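Local atomic coordinates of riboflavin kinase, putative (Trypanosoma brucei, PDB entry 3BNW), a protein that probably phosphorylates riboflavin with ATP to give FMN, the one-step flavokinase route of flavin cofactor synthesis. Residues A[142-145]-A[146-150]; A[128-132]-A[133-137]; A[150-154]-A[155-159]; A[45-48]-A[49-53]. One frame throughout, in Å; residues are numbered along the deposited sequence.

Contact 1 of 4, residues A[142-145]-A[146-150]; sequences SDVQ and FTRDM
The carbonyl oxygen of D143 is gripped twice by T147. T147 N reaches D143 O at 2.9 Å with an N-H...O angle of 169°, and the hydroxyl T147 OG1 donates to the same D143 O, also at 2.9 Å. The two donors come from opposite faces of the carbonyl plane, the hydroxyl 37° out of it. What allows this is the T147 side chain's first torsion (chi1 -64°), which sets OG1 beside its own backbone N. The buried hydroxyl is thereby satisfied within one helical turn. The residues on both sides of T147 follow the same i to i+4 pattern, F146 N to S142 O, R148 N to V144 O and D149 N to Q145 O, in the second half of helix 133-151, which lies against the antiparallel sheet of the flavokinase fold.

R148 packs its aliphatic chain along this backbone: CG lies 3.2 Å from V144 O, and V144 CG1 sits over one face of the guanidinium near its rim, 4.3 Å above the plane. F146 swings its ring away from the preceding turn, and M150 CG covers one ring face, 3.6 Å above it. Further out, D143 is held by a salt bridge to R125, S142 OG bonds to D138 O, and H8, the last histidine of the purification tag, stacks on the F146 ring. D143, F146 and T147 all touch I124 of strand 115-126.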
loop_
_atom_site.group_PDB
_atom_site.type_symbol
_atom_site.label_atom_id
_atom_site.label_comp_id
_atom_site.label_asym_id
_atom_site.label_seq_id
_atom_site.Cartn_x
_atom_site.Cartn_y
_atom_site.Cartn_z
ATOM N N SER A 142 -4.266 -14.593 5.886
ATOM C CA SER A 142 -3.222 -14.437 6.890
ATOM C C SER A 142 -2.564 -13.055 6.820
ATOM O O SER A 142 -2.207 -12.496 7.848
ATOM C CB SER A 142 -2.164 -15.530 6.740
ATOM O OG SER A 142 -2.734 -16.807 6.955
ATOM N N ASP A 143 -2.402 -12.517 5.612
ATOM C CA ASP A 143 -1.854 -11.176 5.433
ATOM C C ASP A 143 -2.813 -10.125 5.976
ATOM O O ASP A 143 -2.401 -9.212 6.686
ATOM C CB ASP A 143 -1.603 -10.870 3.953
ATOM C CG ASP A 143 -0.551 -11.759 3.327
ATOM O OD1 ASP A 143 0.303 -12.332 4.045
ATOM O OD2 ASP A 143 -0.584 -11.871 2.086
ATOM N N VAL A 144 -4.090 -10.263 5.618
ATOM C CA VAL A 144 -5.129 -9.327 6.038
ATOM C C VAL A 144 -5.238 -9.257 7.563
ATOM O O VAL A 144 -5.281 -8.170 8.132
ATOM C CB VAL A 144 -6.505 -9.707 5.433
ATOM C CG1 VAL A 144 -7.613 -8.816 5.985
ATOM C CG2 VAL A 144 -6.463 -9.614 3.915
ATOM N N GLN A 145 -5.259 -10.415 8.219
ATOM C CA GLN A 145 -5.409 -10.468 9.677
ATOM C C GLN A 145 -4.154 -9.965 10.391
ATOM O O GLN A 145 -4.248 -9.297 11.420
ATOM C CB GLN A 145 -5.739 -11.891 10.149
ATOM C CG GLN A 145 -6.783 -11.945 11.265
ATOM C CD GLN A 145 -8.222 -11.876 10.736
ATOM O OE1 GLN A 145 -8.646 -10.866 10.163
ATOM N NE2 GLN A 145 -8.975 -12.961 10.926
ATOM N N PHE A 146 -2.989 -10.302 9.844
ATOM C CA PHE A 146 -1.712 -9.855 10.385
ATOM C C PHE A 146 -1.639 -8.334 10.352
ATOM O O PHE A 146 -1.400 -7.693 11.373
ATOM C CB PHE A 146 -0.561 -10.457 9.575
ATOM C CG PHE A 146 0.801 -10.022 10.033
ATOM C CD1 PHE A 146 1.298 -10.431 11.266
ATOM C CD2 PHE A 146 1.600 -9.219 9.228
ATOM C CE1 PHE A 146 2.564 -10.038 11.691
ATOM C CE2 PHE A 146 2.867 -8.825 9.647
ATOM C CZ PHE A 146 3.347 -9.236 10.880
ATOM N N THR A 147 -1.866 -7.773 9.167
ATOM C CA THR A 147 -1.907 -6.329 8.965
ATOM C C THR A 147 -2.856 -5.647 9.946
ATOM O O THR A 147 -2.558 -4.571 10.450
ATOM C CB THR A 147 -2.338 -5.990 7.516
ATOM O OG1 THR A 147 -1.357 -6.486 6.593
ATOM C CG2 THR A 147 -2.505 -4.480 7.327
ATOM N N ARG A 148 -3.991 -6.285 10.215
ATOM C CA ARG A 148 -4.958 -5.777 11.187
ATOM C C ARG A 148 -4.475 -5.904 12.630
ATOM O O ARG A 148 -4.671 -4.989 13.424
ATOM C CB ARG A 148 -6.307 -6.480 11.014
ATOM C CG ARG A 148 -7.018 -6.020 9.769
ATOM C CD ARG A 148 -8.455 -6.483 9.681
ATOM N NE ARG A 148 -9.190 -5.613 8.766
ATOM C CZ ARG A 148 -10.372 -5.888 8.226
ATOM N NH1 ARG A 148 -11.003 -7.029 8.492
ATOM N NH2 ARG A 148 -10.928 -5.005 7.404
ATOM N N ASP A 149 -3.851 -7.030 12.970
ATOM C CA ASP A 149 -3.324 -7.239 14.323
ATOM C C ASP A 149 -2.172 -6.285 14.636
ATOM O O ASP A 149 -2.060 -5.789 15.761
ATOM C CB ASP A 149 -2.875 -8.696 14.517
ATOM C CG ASP A 149 -4.050 -9.674 14.589
ATOM O OD1 ASP A 149 -5.217 -9.226 14.664
ATOM O OD2 ASP A 149 -3.806 -10.898 14.572
ATOM N N MET A 150 -1.330 -6.026 13.639
ATOM C CA MET A 150 -0.189 -5.122 13.801
ATOM C C MET A 150 -0.637 -3.674 13.977
ATOM O O MET A 150 -0.105 -2.955 14.818
ATOM C CB MET A 150 0.756 -5.217 12.597
ATOM C CG MET A 150 1.482 -6.555 12.449
ATOM S SD MET A 150 2.452 -7.057 13.881
ATOM C CE MET A 150 3.474 -5.609 14.099
#

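Contact 2 of 4, residues A[128-132]-A[133-137]; sequences GSFHS and LQALV
Aromatic packing carries most of the link between F130, in the segment leading to helix 133-151, and L136 in the first turns of that helix. L136 CA stands over one face of the F130 ring, 3.8 Å from the centroid and only 17° off the ring normal, which satisfies the geometry of a CH-pi contact. L136 CD1 covers another part of the same face and comes to 3.4 Å from F130 CE2. The two side chains cross at about a right angle, so the leucine lies across the ring with its backbone end and one methyl both against it. With CG anti to its carbonyl carbon, F130 directs the ring at the helix. A second apolar touch is made by A135, whose CB lies 4.0 Å from F130 CD1.

The hydrogen bond between the two segments is at the cap. S132 is the N-cap residue, and its OG takes a weak bond from A135 N at 3.3 Å, with an N-H...O angle of 135°. A chi1 of 55° places that hydroxyl between the backbone N and the carbonyl carbon of S132, bringing it over the first turn; it also lies 3.2 Å from A135 CB. Farther along, A135 O accepts from T139 OG1.

Outside the two segments, L133 rests on L35 and L136 on F37, both in loops. Since the capping bond is long and bent and the contact lies at the surface, the geometry is consistent with the phenylalanine face against L136 contributing at least as much to the entry of this helix as the serine hydroxyl.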
loop_
_atom_site.group_PDB
_atom_site.type_symbol
_atom_site.label_atom_id
_atom_site.label_comp_id
_atom_site.label_asym_id
_atom_site.label_seq_id
_atom_site.Cartn_x
_atom_site.Cartn_y
_atom_site.Cartn_z
ATOM N N GLY A 128 6.812 -14.327 -3.117
ATOM C CA GLY A 128 6.813 -15.789 -3.245
ATOM C C GLY A 128 5.925 -16.351 -4.343
ATOM O O GLY A 128 5.717 -15.718 -5.377
ATOM N N SER A 129 5.396 -17.549 -4.110
ATOM C CA SER A 129 4.656 -18.284 -5.140
ATOM C C SER A 129 3.807 -19.395 -4.545
ATOM O O SER A 129 4.153 -19.969 -3.513
ATOM C CB SER A 129 5.622 -18.898 -6.150
ATOM O OG SER A 129 6.454 -19.858 -5.523
ATOM N N PHE A 130 2.709 -19.708 -5.228
ATOM C CA PHE A 130 1.764 -20.718 -4.760
ATOM C C PHE A 130 1.590 -21.827 -5.789
ATOM O O PHE A 130 1.865 -21.639 -6.976
ATOM C CB PHE A 130 0.420 -20.061 -4.453
ATOM C CG PHE A 130 0.530 -18.880 -3.533
ATOM C CD1 PHE A 130 0.477 -19.047 -2.158
ATOM C CD2 PHE A 130 0.716 -17.605 -4.040
ATOM C CE1 PHE A 130 0.590 -17.951 -1.302
ATOM C CE2 PHE A 130 0.831 -16.498 -3.190
ATOM C CZ PHE A 130 0.765 -16.674 -1.820
ATOM N N HIS A 131 1.148 -22.990 -5.321
ATOM C CA HIS A 131 0.798 -24.087 -6.208
ATOM C C HIS A 131 -0.721 -24.146 -6.329
ATOM O O HIS A 131 -1.270 -23.891 -7.402
ATOM C CB HIS A 131 1.392 -25.407 -5.697
ATOM C CG HIS A 131 2.878 -25.357 -5.512
ATOM N ND1 HIS A 131 3.756 -25.255 -6.570
ATOM C CD2 HIS A 131 3.639 -25.369 -4.392
ATOM C CE1 HIS A 131 4.994 -25.213 -6.110
ATOM N NE2 HIS A 131 4.951 -25.283 -4.792
ATOM N N SER A 132 -1.398 -24.443 -5.223
ATOM C CA SER A 132 -2.856 -24.486 -5.202
ATOM C C SER A 132 -3.451 -23.087 -5.065
ATOM O O SER A 132 -2.755 -22.134 -4.709
ATOM C CB SER A 132 -3.343 -25.369 -4.054
ATOM O OG SER A 132 -2.809 -24.933 -2.821
ATOM N N LEU A 133 -4.745 -22.980 -5.359
ATOM C CA LEU A 133 -5.491 -21.731 -5.200
ATOM C C LEU A 133 -5.836 -21.477 -3.732
ATOM O O LEU A 133 -5.881 -20.335 -3.291
ATOM C CB LEU A 133 -6.780 -21.781 -6.030
ATOM C CG LEU A 133 -7.756 -20.607 -5.905
ATOM C CD1 LEU A 133 -7.079 -19.304 -6.284
ATOM C CD2 LEU A 133 -8.986 -20.852 -6.764
ATOM N N GLN A 134 -6.091 -22.551 -2.986
ATOM C CA GLN A 134 -6.456 -22.448 -1.571
ATOM C C GLN A 134 -5.255 -21.990 -0.753
ATOM O O GLN A 134 -5.414 -21.422 0.323
ATOM C CB GLN A 134 -6.999 -23.791 -1.043
ATOM C CG GLN A 134 -8.247 -23.674 -0.146
ATOM C CD GLN A 134 -9.158 -24.912 -0.182
ATOM O OE1 GLN A 134 -8.946 -25.853 -0.960
ATOM N NE2 GLN A 134 -10.182 -24.905 0.666
ATOM N N ALA A 135 -4.057 -22.245 -1.277
ATOM C CA ALA A 135 -2.819 -21.761 -0.675
ATOM C C ALA A 135 -2.746 -20.240 -0.745
ATOM O O ALA A 135 -2.398 -19.590 0.241
ATOM C CB ALA A 135 -1.616 -22.378 -1.372
ATOM N N LEU A 136 -3.072 -19.684 -1.913
ATOM C CA LEU A 136 -3.066 -18.232 -2.115
ATOM C C LEU A 136 -4.082 -17.541 -1.212
ATOM O O LEU A 136 -3.760 -16.555 -0.547
ATOM C CB LEU A 136 -3.345 -17.878 -3.585
ATOM C CG LEU A 136 -3.481 -16.389 -3.965
ATOM C CD1 LEU A 136 -2.454 -15.495 -3.270
ATOM C CD2 LEU A 136 -3.380 -16.219 -5.471
ATOM N N VAL A 137 -5.298 -18.069 -1.181
ATOM C CA VAL A 137 -6.363 -17.491 -0.368
ATOM C C VAL A 137 -6.044 -17.555 1.127
ATOM O O VAL A 137 -6.199 -16.562 1.839
ATOM C CB VAL A 137 -7.715 -18.152 -0.672
ATOM C CG1 VAL A 137 -8.774 -17.711 0.332
ATOM C CG2 VAL A 137 -8.141 -17.807 -2.093
#

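Contact 3 of 4, residues A[150-154]-A[155-159]; sequences MLQKP and QLQEF
The amides of Q152 and Q157 run side by side, pointing the same way, with their planes turned 52° apart. Their oxygens, Q152 OE1 and Q157 OE1, are 3.5 Å from each other; both are acceptors, so this approach is not a bond. Q157 NE2 comes to 2.7 Å from L151 O, but the angle is too poor for a hydrogen bond. The bend at its chi2 (95°) folds the amide back over the end of the preceding helix. At the edge of the F159 ring, and in its plane, lies L156 O, which also accepts from W63 NE1.

The one clear hydrogen bond across the segments is in the backbone: Q157 N to K153 O at 2.8 Å, N-H...O angle 166°, with the donor nearly along the C=O axis. L156 CD2 makes an apolar contact with M150 CE at 4.1 Å, the two side chains being aligned in the same direction, and separately approaches M150 O to 3.5 Å. L151, Q157 and F159 all touch W63 of strand 58-69, while E158 is paired by a salt bridge with R161. The chain leaves helix 133-151 near L151, K153 is extended, and P154 begins the short, weakly bonded helix 154-157, whose Q157 N bonds back to K153 O.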
loop_
_atom_site.group_PDB
_atom_site.type_symbol
_atom_site.label_atom_id
_atom_site.label_comp_id
_atom_site.label_asym_id
_atom_site.label_seq_id
_atom_site.Cartn_x
_atom_site.Cartn_y
_atom_site.Cartn_z
ATOM N N MET A 150 -1.330 -6.026 13.639
ATOM C CA MET A 150 -0.189 -5.122 13.801
ATOM C C MET A 150 -0.637 -3.674 13.977
ATOM O O MET A 150 -0.105 -2.955 14.818
ATOM C CB MET A 150 0.756 -5.217 12.597
ATOM C CG MET A 150 1.482 -6.555 12.449
ATOM S SD MET A 150 2.452 -7.057 13.881
ATOM C CE MET A 150 3.474 -5.609 14.099
ATOM N N LEU A 151 -1.622 -3.255 13.187
ATOM C CA LEU A 151 -2.086 -1.865 13.200
ATOM C C LEU A 151 -2.925 -1.517 14.434
ATOM O O LEU A 151 -3.173 -0.337 14.696
ATOM C CB LEU A 151 -2.860 -1.539 11.913
ATOM C CG LEU A 151 -2.029 -1.500 10.619
ATOM C CD1 LEU A 151 -2.942 -1.399 9.410
ATOM C CD2 LEU A 151 -1.021 -0.358 10.615
ATOM N N GLN A 152 -3.357 -2.529 15.187
ATOM C CA GLN A 152 -4.031 -2.292 16.468
ATOM C C GLN A 152 -3.038 -1.886 17.562
ATOM O O GLN A 152 -3.437 -1.341 18.594
ATOM C CB GLN A 152 -4.826 -3.528 16.914
ATOM C CG GLN A 152 -6.037 -3.857 16.039
ATOM C CD GLN A 152 -7.235 -2.958 16.302
ATOM O OE1 GLN A 152 -7.105 -1.737 16.375
ATOM N NE2 GLN A 152 -8.417 -3.563 16.430
ATOM N N LYS A 153 -1.751 -2.141 17.331
ATOM C CA LYS A 153 -0.717 -1.826 18.311
ATOM C C LYS A 153 -0.652 -0.310 18.526
ATOM O O LYS A 153 -0.606 0.448 17.556
ATOM C CB LYS A 153 0.642 -2.387 17.872
ATOM C CG LYS A 153 0.666 -3.922 17.807
ATOM C CD LYS A 153 1.855 -4.483 17.030
ATOM C CE LYS A 153 3.030 -4.832 17.929
ATOM N NZ LYS A 153 4.129 -5.512 17.170
ATOM N N PRO A 154 -0.664 0.137 19.799
ATOM C CA PRO A 154 -0.735 1.567 20.126
ATOM C C PRO A 154 0.267 2.430 19.356
ATOM O O PRO A 154 -0.073 3.531 18.919
ATOM C CB PRO A 154 -0.416 1.598 21.624
ATOM C CG PRO A 154 -0.836 0.274 22.132
ATOM C CD PRO A 154 -0.601 -0.699 21.016
ATOM N N GLN A 155 1.485 1.920 19.200
ATOM C CA GLN A 155 2.547 2.621 18.483
ATOM C C GLN A 155 2.150 2.868 17.026
ATOM O O GLN A 155 2.212 4.003 16.546
ATOM C CB GLN A 155 3.842 1.801 18.549
ATOM C CG GLN A 155 5.116 2.571 18.215
ATOM C CD GLN A 155 6.286 1.645 17.884
ATOM O OE1 GLN A 155 6.160 0.733 17.058
ATOM N NE2 GLN A 155 7.434 1.883 18.523
ATOM N N LEU A 156 1.720 1.803 16.346
ATOM C CA LEU A 156 1.394 1.844 14.909
ATOM C C LEU A 156 0.033 2.469 14.601
ATOM O O LEU A 156 -0.137 3.077 13.551
ATOM C CB LEU A 156 1.466 0.436 14.297
ATOM C CG LEU A 156 2.825 -0.046 13.767
ATOM C CD1 LEU A 156 3.983 0.388 14.644
ATOM C CD2 LEU A 156 2.815 -1.560 13.615
ATOM N N GLN A 157 -0.927 2.309 15.507
ATOM C CA GLN A 157 -2.257 2.920 15.365
ATOM C C GLN A 157 -2.185 4.454 15.220
ATOM O O GLN A 157 -3.004 5.059 14.519
ATOM C CB GLN A 157 -3.125 2.551 16.581
ATOM C CG GLN A 157 -4.583 3.021 16.539
ATOM C CD GLN A 157 -5.538 1.961 16.019
ATOM O OE1 GLN A 157 -6.552 1.662 16.654
ATOM N NE2 GLN A 157 -5.219 1.382 14.863
ATOM N N GLU A 158 -1.197 5.067 15.875
ATOM C CA GLU A 158 -1.025 6.527 15.886
ATOM C C GLU A 158 -0.710 7.118 14.501
ATOM O O GLU A 158 -0.962 8.302 14.261
ATOM C CB GLU A 158 0.081 6.906 16.886
ATOM C CG GLU A 158 0.108 8.371 17.329
ATOM C CD GLU A 158 -0.912 8.695 18.417
ATOM O OE1 GLU A 158 -2.103 8.341 18.257
ATOM O OE2 GLU A 158 -0.524 9.327 19.424
ATOM N N PHE A 159 -0.165 6.298 13.603
ATOM C CA PHE A 159 0.159 6.722 12.229
ATOM C C PHE A 159 -1.051 6.905 11.309
ATOM O O PHE A 159 -0.904 7.379 10.180
ATOM C CB PHE A 159 1.120 5.727 11.575
ATOM C CG PHE A 159 2.529 5.856 12.046
ATOM C CD1 PHE A 159 2.980 5.122 13.131
ATOM C CD2 PHE A 159 3.407 6.712 11.404
ATOM C CE1 PHE A 159 4.286 5.234 13.565
ATOM C CE2 PHE A 159 4.710 6.828 11.829
ATOM C CZ PHE A 159 5.154 6.088 12.915
#

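Contact 4 of 4, residues A[45-48]-A[49-53]; sequences DKDV and MECLQ
M49 N donates to D45 O at 3.0 Å with an N-H...O angle of 165°, closing the first full turn of helix 46-52. Its side chain starts back along that turn: with CG anti to the M49 carbonyl carbon (chi1 -80°), M49 CG rests 3.4 Å from D45 O before the sulfur end leads away, and the residue touches L97 in a loop.

E50 N makes two weak bonds, to K46 O and to D47 O. Its carboxylate is tied to D47 through water: the water donates to D47 OD1 at 2.6 Å and to E50 OE1 at 2.7 Å. With D47 OD1 and E50 OE1 4.8 Å apart, this bridge probably eases the repulsion between two like charges.

C51 N bonds to D47 O at 3.2 Å, and C51 SG is turned toward the same oxygen. L52 N donates to V48 O, and L52 CD1 lies 4.0 Å from V48 CG1; these two side chains run side by side, facing the same way. Both are buried and both touch L20 of strand 18-25. Around them, L52 also meets F18 and F175, C51 meets F175, and V48 touches P173.

The start of the helix is fixed by D45, whose OD1 accepts from V48 N at 2.9 Å and 164°. This is an aspartate N-cap on a short amphipathic helix, its V48 and L52 side laid against the antiparallel sheet.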
loop_
_atom_site.group_PDB
_atom_site.type_symbol
_atom_site.label_atom_id
_atom_site.label_comp_id
_atom_site.label_asym_id
_atom_site.label_seq_id
_atom_site.Cartn_x
_atom_site.Cartn_y
_atom_site.Cartn_z
ATOM N N ASP A 45 7.615 7.126 -11.055
ATOM C CA ASP A 45 8.570 7.671 -12.021
ATOM C C ASP A 45 9.964 7.144 -11.679
ATOM O O ASP A 45 10.119 6.406 -10.706
ATOM C CB ASP A 45 8.523 9.208 -12.045
ATOM C CG ASP A 45 8.892 9.845 -10.706
ATOM O OD1 ASP A 45 9.417 9.154 -9.806
ATOM O OD2 ASP A 45 8.658 11.062 -10.564
ATOM N N LYS A 46 10.966 7.519 -12.469
ATOM C CA LYS A 46 12.316 6.965 -12.325
ATOM C C LYS A 46 12.905 7.159 -10.923
ATOM O O LYS A 46 13.533 6.245 -10.376
ATOM C CB LYS A 46 13.262 7.565 -13.372
ATOM C CG LYS A 46 14.601 6.831 -13.486
ATOM C CD LYS A 46 15.548 7.466 -14.503
ATOM C CE LYS A 46 15.153 7.151 -15.944
ATOM N NZ LYS A 46 14.007 7.979 -16.427
ATOM N N ASP A 47 12.696 8.344 -10.352
ATOM C CA ASP A 47 13.239 8.688 -9.034
ATOM C C ASP A 47 12.571 7.902 -7.907
ATOM O O ASP A 47 13.244 7.395 -7.013
ATOM C CB ASP A 47 13.095 10.196 -8.783
ATOM C CG ASP A 47 13.505 10.602 -7.373
ATOM O OD1 ASP A 47 14.644 11.089 -7.198
ATOM O OD2 ASP A 47 12.685 10.435 -6.442
ATOM N N VAL A 48 11.246 7.813 -7.945
ATOM C CA VAL A 48 10.495 7.126 -6.898
ATOM C C VAL A 48 10.709 5.611 -6.963
ATOM O O VAL A 48 10.738 4.946 -5.928
ATOM C CB VAL A 48 8.993 7.470 -6.966
ATOM C CG1 VAL A 48 8.195 6.619 -5.988
ATOM C CG2 VAL A 48 8.781 8.948 -6.677
ATOM N N MET A 49 10.866 5.075 -8.174
ATOM C CA MET A 49 11.245 3.673 -8.361
ATOM C C MET A 49 12.576 3.348 -7.669
ATOM O O MET A 49 12.752 2.249 -7.136
ATOM C CB MET A 49 11.349 3.331 -9.852
ATOM C CG MET A 49 10.011 3.056 -10.530
ATOM S SD MET A 49 10.148 2.483 -12.243
ATOM C CE MET A 49 11.339 1.157 -12.089
ATOM N N GLU A 50 13.505 4.305 -7.690
ATOM C CA GLU A 50 14.809 4.151 -7.041
ATOM C C GLU A 50 14.671 4.107 -5.520
ATOM O O GLU A 50 15.321 3.303 -4.856
ATOM C CB GLU A 50 15.755 5.290 -7.439
ATOM C CG GLU A 50 17.213 5.053 -7.036
ATOM C CD GLU A 50 18.128 6.232 -7.350
ATOM O OE1 GLU A 50 17.661 7.391 -7.320
ATOM O OE2 GLU A 50 19.328 5.996 -7.613
ATOM N N CYS A 51 13.835 4.984 -4.976
ATOM C CA CYS A 51 13.554 4.997 -3.542
ATOM C C CYS A 51 12.964 3.674 -3.049
ATOM O O CYS A 51 13.247 3.243 -1.932
ATOM C CB CYS A 51 12.587 6.134 -3.202
ATOM S SG CYS A 51 13.333 7.774 -3.214
ATOM N N LEU A 52 12.147 3.041 -3.888
ATOM C CA LEU A 52 11.441 1.815 -3.512
ATOM C C LEU A 52 12.290 0.544 -3.622
ATOM O O LEU A 52 11.888 -0.513 -3.131
ATOM C CB LEU A 52 10.172 1.661 -4.354
ATOM C CG LEU A 52 9.116 2.743 -4.129
ATOM C CD1 LEU A 52 8.073 2.709 -5.229
ATOM C CD2 LEU A 52 8.478 2.598 -2.760
ATOM N N GLN A 53 13.463 0.646 -4.243
ATOM C CA GLN A 53 14.312 -0.525 -4.478
ATOM C C GLN A 53 14.552 -1.397 -3.239
ATOM O O GLN A 53 14.478 -2.618 -3.333
ATOM C CB GLN A 53 15.650 -0.112 -5.112
ATOM C CG GLN A 53 15.549 0.313 -6.581
ATOM C CD GLN A 53 15.021 -0.792 -7.501
ATOM O OE1 GLN A 53 14.066 -0.585 -8.254
ATOM N NE2 GLN A 53 15.638 -1.969 -7.436
HETATM O O HOH W 1 16.202 9.300 -6.057
#

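How the contacts relate
Contacts 1, 2 and 3 follow one another along helix 133-151: contact 2 at its entry, contact 1 in its body, and contact 3 where it turns into helix 154-157, with M150 shared by contacts 1 and 3. Contact 4 belongs to helix 46-52, on the opposite side of the chain's centre from contact 1, their centres about 27 Å apart. Contact 2 is a surface contact, whereas the other three are partly buried and have residues against the sheet. The starts of helices 133-151 and 46-52 are capped, but by a weak serine bond in contact 2 and a straighter aspartate bond in contact 4. Regular backbone bonding dominates contacts 1 and 4; contact 3 has one such bond across its turn.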